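Local atomic coordinates of protein induced by osmotic stress (Scheffersomyces stipitis, PDB entry 5YWN), a protein that probably reduces ketones, haloketones among them, to chiral alcohols with NADPH, as a Rossmann-fold member of the dihydroflavonol-4-reductase subfamily. Residues P115-M129 and P183-I195. The protein carries 1 engineered substitution. Residues are numbered along the deposited sequence; the frame is centred on the assembly and turned at random.
Sequences PQITRVVYTSSVVAM and PNFALSTVNPVYI. With NAP (NADP nicotinamide-adenine-dinucleotide phosphate), chain B.
Val120 lays its CG2 methyl over one face of the Phe185 ring, 3.6 Å from the ring centroid and 17° off the ring normal, which meets the geometry of a CH-pi contact. Pro183 CB lies over the opposite face, so the ring is sandwiched; a chi1 of 58°, with CG between the backbone N and the carbonyl carbon, turns it there. Val120 CG1, anti to the backbone N, instead meets Leu187 CD1 at 3.9 Å. On the other face of the sheet Val121 CG1 crosses Val190 CG2 at 4.0 Å. Between these two layers of side chains strands 119-123 and 186-192 run parallel, and the alternation is regular: Val120 N donates to Ala186 O, Ser188 N to Val120 O, and Tyr122 N to Ser188 O.

Past the end of strand 119-123, where 186-192 still runs on, Met129 CE packs against the Asn191 amide, 3.4 Å from ND2. Thr189 OG1 donates to Asn191 OD1 (2.8 Å) in the carbonyl plane, which fixes the amide's rotation, while Glu171 accepts from both Asn191 ND2 and Ser124 OG. Val126 N bonds Pro192 O at 3.0 Å from above the carbonyl plane. Ser125 OG lies 3.3 Å from C5N of the NADP nicotinamide ring. The same OG accepts from Val127 N in an ST turn, and Ile195 N donates to the nicotinamide carboxamide O7N.

These are adjacent strands of the Rossmann sheet, joined through helix 159-181 and opening at their C-terminal ends onto the cofactor. Strand 74-79 flanks 119-123 on its other edge; Ile110 of helix 91-113 touches Val120 and Phe185, and Ala170 of helix 159-181 packs on Tyr122.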
loop_
_atom_site.group_PDB
_atom_site.type_symbol
_atom_site.label_atom_id
_atom_site.label_comp_id
_atom_site.label_asym_id
_atom_site.label_seq_id
_atom_site.Cartn_x
_atom_site.Cartn_y
_atom_site.Cartn_z
ATOM N N PRO A 115 -12.913 12.138 18.720
ATOM C CA PRO A 115 -13.514 13.280 18.034
ATOM C C PRO A 115 -12.535 14.335 17.563
ATOM O O PRO A 115 -12.842 15.102 16.728
ATOM C CB PRO A 115 -14.462 13.868 19.079
ATOM C CG PRO A 115 -14.010 13.343 20.338
ATOM C CD PRO A 115 -13.316 12.077 20.113
ATOM N N GLN A 116 -11.378 14.351 18.162
ATOM C CA GLN A 116 -10.309 15.219 17.798
ATOM C C GLN A 116 -9.693 14.911 16.437
ATOM O O GLN A 116 -9.035 15.719 15.915
ATOM C CB GLN A 116 -9.250 15.240 18.878
ATOM C CG GLN A 116 -8.238 14.142 18.823
ATOM C CD GLN A 116 -8.709 12.891 19.456
ATOM O OE1 GLN A 116 -9.825 12.778 19.834
ATOM N NE2 GLN A 116 -7.853 11.952 19.542
ATOM N N ILE A 117 -9.914 13.730 15.909
ATOM C CA ILE A 117 -9.309 13.377 14.644
ATOM C C ILE A 117 -10.015 14.092 13.508
ATOM O O ILE A 117 -11.142 13.938 13.294
ATOM C CB ILE A 117 -9.256 11.869 14.416
ATOM C CG1 ILE A 117 -8.377 11.200 15.431
ATOM C CG2 ILE A 117 -8.673 11.563 13.048
ATOM C CD1 ILE A 117 -8.291 9.713 15.345
ATOM N N THR A 118 -9.278 14.995 12.916
ATOM C CA THR A 118 -9.562 15.751 11.727
ATOM C C THR A 118 -9.490 15.059 10.325
ATOM O O THR A 118 -10.139 15.435 9.422
ATOM C CB THR A 118 -8.742 17.034 11.734
ATOM O OG1 THR A 118 -7.394 16.702 11.520
ATOM C CG2 THR A 118 -8.856 17.720 13.056
ATOM N N ARG A 119 -8.550 14.156 10.188
ATOM C CA ARG A 119 -8.292 13.502 8.929
ATOM C C ARG A 119 -8.103 11.998 9.071
ATOM O O ARG A 119 -7.476 11.555 9.959
ATOM C CB ARG A 119 -7.138 14.138 8.175
ATOM C CG ARG A 119 -7.298 15.592 7.856
ATOM C CD ARG A 119 -8.217 15.816 6.692
ATOM N NE ARG A 119 -7.545 15.639 5.451
ATOM C CZ ARG A 119 -6.990 16.608 4.768
ATOM N NH1 ARG A 119 -7.079 17.816 5.191
ATOM N NH2 ARG A 119 -6.360 16.352 3.676
ATOM N N VAL A 120 -8.707 11.270 8.166
ATOM C CA VAL A 120 -8.532 9.871 8.002
ATOM C C VAL A 120 -8.180 9.541 6.540
ATOM O O VAL A 120 -8.784 10.056 5.627
ATOM C CB VAL A 120 -9.755 9.092 8.430
ATOM C CG1 VAL A 120 -9.617 7.627 8.089
ATOM C CG2 VAL A 120 -10.127 9.348 9.879
ATOM N N VAL A 121 -7.189 8.691 6.379
ATOM C CA VAL A 121 -6.788 8.213 5.086
ATOM C C VAL A 121 -6.916 6.710 5.066
ATOM O O VAL A 121 -6.369 6.034 5.886
ATOM C CB VAL A 121 -5.346 8.588 4.721
ATOM C CG1 VAL A 121 -4.997 8.170 3.329
ATOM C CG2 VAL A 121 -5.034 10.004 4.980
ATOM N N TYR A 122 -7.642 6.207 4.103
ATOM C CA TYR A 122 -7.742 4.801 3.929
ATOM C C TYR A 122 -6.855 4.337 2.775
ATOM O O TYR A 122 -6.924 4.857 1.723
ATOM C CB TYR A 122 -9.172 4.389 3.686
ATOM C CG TYR A 122 -9.313 2.948 3.378
ATOM C CD1 TYR A 122 -9.033 2.009 4.328
ATOM C CD2 TYR A 122 -9.644 2.522 2.131
ATOM C CE1 TYR A 122 -9.132 0.692 4.074
ATOM C CE2 TYR A 122 -9.745 1.207 1.854
ATOM C CZ TYR A 122 -9.464 0.298 2.839
ATOM O OH TYR A 122 -9.520 -0.984 2.600
ATOM N N THR A 123 -6.042 3.338 3.021
ATOM C CA THR A 123 -5.197 2.781 1.999
ATOM C C THR A 123 -6.018 1.738 1.184
ATOM O O THR A 123 -6.231 0.675 1.592
ATOM C CB THR A 123 -3.903 2.116 2.529
ATOM O OG1 THR A 123 -3.208 2.942 3.420
ATOM C CG2 THR A 123 -2.994 1.687 1.382
ATOM N N SER A 124 -6.447 2.145 0.022
ATOM C CA SER A 124 -7.186 1.289 -0.857
ATOM C C SER A 124 -6.222 0.661 -1.859
ATOM O O SER A 124 -5.141 0.343 -1.508
ATOM C CB SER A 124 -8.317 2.027 -1.548
ATOM O OG SER A 124 -9.274 1.197 -2.081
ATOM N N SER A 125 -6.698 0.438 -3.068
ATOM C CA SER A 125 -5.942 -0.133 -4.141
ATOM C C SER A 125 -6.594 0.059 -5.503
ATOM O O SER A 125 -7.759 0.213 -5.600
ATOM C CB SER A 125 -5.712 -1.614 -3.894
ATOM O OG SER A 125 -5.142 -2.234 -4.969
ATOM N N VAL A 126 -5.817 -0.112 -6.545
ATOM C CA VAL A 126 -6.344 -0.109 -7.882
ATOM C C VAL A 126 -7.382 -1.216 -8.067
ATOM O O VAL A 126 -8.221 -1.068 -8.830
ATOM C CB VAL A 126 -5.261 -0.213 -8.970
ATOM C CG1 VAL A 126 -4.638 -1.576 -9.015
ATOM C CG2 VAL A 126 -5.795 0.254 -10.300
ATOM N N VAL A 127 -7.278 -2.282 -7.304
ATOM C CA VAL A 127 -8.185 -3.398 -7.353
ATOM C C VAL A 127 -9.604 -3.034 -6.951
ATOM O O VAL A 127 -10.503 -3.712 -7.313
ATOM C CB VAL A 127 -7.686 -4.657 -6.643
ATOM C CG1 VAL A 127 -6.282 -4.990 -7.090
ATOM C CG2 VAL A 127 -7.786 -4.532 -5.146
ATOM N N ALA A 128 -9.746 -1.960 -6.207
ATOM C CA ALA A 128 -11.027 -1.361 -5.907
ATOM C C ALA A 128 -11.723 -0.753 -7.129
ATOM O O ALA A 128 -12.866 -0.595 -7.129
ATOM C CB ALA A 128 -10.953 -0.377 -4.757
ATOM N N MET A 129 -10.949 -0.404 -8.120
ATOM C CA MET A 129 -11.378 0.323 -9.260
ATOM C C MET A 129 -11.629 -0.494 -10.510
ATOM O O MET A 129 -12.068 -0.002 -11.482
ATOM C CB MET A 129 -10.340 1.366 -9.572
ATOM C CG MET A 129 -9.884 2.195 -8.408
ATOM S SD MET A 129 -8.579 3.325 -8.815
ATOM C CE MET A 129 -9.006 4.691 -7.815
ATOM N N PRO A 183 -19.024 12.257 10.445
ATOM C CA PRO A 183 -17.950 12.403 11.415
ATOM C C PRO A 183 -17.264 13.740 11.389
ATOM O O PRO A 183 -17.404 14.474 10.498
ATOM C CB PRO A 183 -16.967 11.334 11.026
ATOM C CG PRO A 183 -17.238 11.042 9.652
ATOM C CD PRO A 183 -18.606 11.464 9.308
ATOM N N ASN A 184 -16.502 13.989 12.429
ATOM C CA ASN A 184 -15.667 15.141 12.540
ATOM C C ASN A 184 -14.554 15.178 11.492
ATOM O O ASN A 184 -14.108 16.185 11.184
ATOM C CB ASN A 184 -15.080 15.291 13.934
ATOM C CG ASN A 184 -16.124 15.642 14.986
ATOM O OD1 ASN A 184 -17.219 15.951 14.694
ATOM N ND2 ASN A 184 -15.741 15.569 16.189
ATOM N N PHE A 185 -14.106 14.036 11.032
ATOM C CA PHE A 185 -13.006 13.974 10.109
ATOM C C PHE A 185 -13.405 14.015 8.655
ATOM O O PHE A 185 -14.447 13.624 8.319
ATOM C CB PHE A 185 -12.163 12.750 10.370
ATOM C CG PHE A 185 -12.908 11.455 10.278
ATOM C CD1 PHE A 185 -13.141 10.851 9.081
ATOM C CD2 PHE A 185 -13.342 10.832 11.392
ATOM C CE1 PHE A 185 -13.802 9.657 9.012
ATOM C CE2 PHE A 185 -14.008 9.646 11.343
ATOM C CZ PHE A 185 -14.245 9.049 10.151
ATOM N N ALA A 186 -12.514 14.496 7.828
ATOM C CA ALA A 186 -12.564 14.315 6.408
ATOM C C ALA A 186 -11.783 13.054 5.953
ATOM O O ALA A 186 -10.750 12.731 6.466
ATOM C CB ALA A 186 -12.058 15.526 5.709
ATOM N N LEU A 187 -12.306 12.386 4.967
ATOM C CA LEU A 187 -11.724 11.174 4.498
ATOM C C LEU A 187 -11.088 11.360 3.154
ATOM O O LEU A 187 -11.564 12.075 2.341
ATOM C CB LEU A 187 -12.750 10.058 4.404
ATOM C CG LEU A 187 -12.385 8.706 3.773
ATOM C CD1 LEU A 187 -11.314 7.997 4.548
ATOM C CD2 LEU A 187 -13.587 7.798 3.597
ATOM N N SER A 188 -10.017 10.662 2.961
ATOM C CA SER A 188 -9.418 10.537 1.671
ATOM C C SER A 188 -8.832 9.143 1.472
ATOM O O SER A 188 -8.573 8.488 2.407
ATOM C CB SER A 188 -8.403 11.638 1.461
ATOM O OG SER A 188 -7.343 11.537 2.321
ATOM N N THR A 189 -8.672 8.711 0.232
ATOM C CA THR A 189 -8.124 7.398 -0.039
ATOM C C THR A 189 -6.927 7.483 -0.930
ATOM O O THR A 189 -6.804 8.371 -1.696
ATOM C CB THR A 189 -9.136 6.372 -0.651
ATOM O OG1 THR A 189 -9.384 6.650 -2.020
ATOM C CG2 THR A 189 -10.425 6.317 0.113
ATOM N N VAL A 190 -6.065 6.503 -0.804
ATOM C CA VAL A 190 -4.961 6.299 -1.702
ATOM C C VAL A 190 -5.089 4.932 -2.393
ATOM O O VAL A 190 -5.222 3.943 -1.760
ATOM C CB VAL A 190 -3.631 6.502 -0.995
ATOM C CG1 VAL A 190 -2.480 6.224 -1.910
ATOM C CG2 VAL A 190 -3.548 7.879 -0.410
ATOM N N ASN A 191 -5.049 4.931 -3.700
ATOM C CA ASN A 191 -5.339 3.766 -4.513
ATOM C C ASN A 191 -4.127 3.373 -5.396
ATOM O O ASN A 191 -3.984 3.765 -6.511
ATOM C CB ASN A 191 -6.604 3.974 -5.358
ATOM C CG ASN A 191 -7.825 4.261 -4.535
ATOM O OD1 ASN A 191 -7.882 5.198 -3.845
ATOM N ND2 ASN A 191 -8.781 3.412 -4.627
ATOM N N PRO A 192 -3.208 2.641 -4.811
ATOM C CA PRO A 192 -2.004 2.231 -5.525
ATOM C C PRO A 192 -2.130 0.994 -6.403
ATOM O O PRO A 192 -2.899 0.138 -6.164
ATOM C CB PRO A 192 -0.997 1.970 -4.418
ATOM C CG PRO A 192 -1.696 2.176 -3.195
ATOM C CD PRO A 192 -3.138 2.232 -3.430
ATOM N N VAL A 193 -1.249 0.948 -7.381
ATOM C CA VAL A 193 -0.914 -0.220 -8.161
ATOM C C VAL A 193 0.177 -1.047 -7.457
ATOM O O VAL A 193 0.385 -0.879 -6.300
ATOM C CB VAL A 193 -0.528 0.144 -9.610
ATOM C CG1 VAL A 193 -1.648 0.888 -10.268
ATOM C CG2 VAL A 193 0.754 0.933 -9.641
ATOM N N TYR A 194 0.856 -1.923 -8.169
ATOM C CA TYR A 194 1.923 -2.693 -7.557
ATOM C C TYR A 194 2.998 -1.764 -6.968
ATOM O O TYR A 194 3.464 -0.874 -7.602
ATOM C CB TYR A 194 2.598 -3.627 -8.545
ATOM C CG TYR A 194 1.845 -4.822 -8.965
ATOM C CD1 TYR A 194 1.623 -5.838 -8.108
ATOM C CD2 TYR A 194 1.369 -4.936 -10.222
ATOM C CE1 TYR A 194 0.948 -6.943 -8.466
ATOM C CE2 TYR A 194 0.666 -6.048 -10.616
ATOM C CZ TYR A 194 0.457 -7.050 -9.714
ATOM O OH TYR A 194 -0.197 -8.164 -10.073
ATOM N N ILE A 195 3.353 -2.022 -5.742
ATOM C CA ILE A 195 4.298 -1.199 -5.048
ATOM C C ILE A 195 5.706 -1.822 -4.974
ATOM O O ILE A 195 5.903 -2.829 -4.377
ATOM C CB ILE A 195 3.812 -0.844 -3.636
ATOM C CG1 ILE A 195 2.418 -0.218 -3.650
ATOM C CG2 ILE A 195 4.818 0.030 -2.940
ATOM C CD1 ILE A 195 1.905 0.088 -2.290
HETATM P PA NAP B . 1.916 -6.204 3.821
HETATM O O1A NAP B . 3.359 -5.785 3.683
HETATM O O2A NAP B . 1.572 -7.652 4.075
HETATM O O5B NAP B . 1.242 -5.315 4.982
HETATM C C5B NAP B . 0.058 -5.761 5.639
HETATM C C4B NAP B . 0.130 -5.415 7.122
HETATM O O4B NAP B . -1.188 -5.358 7.677
HETATM C C3B NAP B . 0.920 -6.455 7.901
HETATM O O3B NAP B . 2.070 -5.865 8.514
HETATM C C2B NAP B . -0.024 -7.007 8.951
HETATM O O2B NAP B . 0.492 -6.786 10.261
HETATM C C1B NAP B . -1.345 -6.276 8.762
HETATM N N9A NAP B . -2.425 -7.248 8.455
HETATM C C8A NAP B . -2.501 -8.013 7.349
HETATM N N7A NAP B . -3.614 -8.790 7.380
HETATM C C5A NAP B . -4.270 -8.525 8.525
HETATM C C6A NAP B . -5.512 -8.993 9.181
HETATM N N6A NAP B . -6.300 -9.931 8.601
HETATM N N1A NAP B . -5.832 -8.454 10.379
HETATM C C2A NAP B . -5.064 -7.521 10.973
HETATM N N3A NAP B . -3.925 -7.056 10.429
HETATM C C4A NAP B . -3.481 -7.507 9.231
HETATM O O3 NAP B . 1.123 -5.721 2.504
HETATM P PN NAP B . 1.563 -4.380 1.732
HETATM O O1N NAP B . 1.995 -4.757 0.336
HETATM O O2N NAP B . 2.502 -3.605 2.627
HETATM O O5D NAP B . 0.179 -3.563 1.627
HETATM C C5D NAP B . -0.076 -2.457 2.491
HETATM C C4D NAP B . -1.469 -1.901 2.223
HETATM O O4D NAP B . -1.478 -1.165 0.995
HETATM C C3D NAP B . -2.506 -3.007 2.110
HETATM O O3D NAP B . -3.479 -2.898 3.153
HETATM C C2D NAP B . -3.156 -2.843 0.751
HETATM O O2D NAP B . -4.568 -2.646 0.883
HETATM C C1D NAP B . -2.501 -1.630 0.108
HETATM N N1N NAP B . -1.927 -1.996 -1.191
HETATM C C2N NAP B . -0.654 -2.406 -1.262
HETATM C C3N NAP B . -0.090 -2.758 -2.484
HETATM C C7N NAP B . 1.337 -3.215 -2.555
HETATM O O7N NAP B . 1.742 -3.752 -3.572
HETATM N N7N NAP B . 2.127 -3.021 -1.500
HETATM C C4N NAP B . -0.859 -2.682 -3.635
HETATM C C5N NAP B . -2.175 -2.255 -3.535
HETATM C C6N NAP B . -2.689 -1.915 -2.289
HETATM P P2B NAP B . 1.434 -7.886 10.964
HETATM O O1X NAP B . 1.213 -7.663 12.441
HETATM O O2X NAP B . 0.906 -9.202 10.447
HETATM O O3X NAP B . 2.822 -7.539 10.482
HETATM O O HOH W 1 -8.261 13.129 4.624
#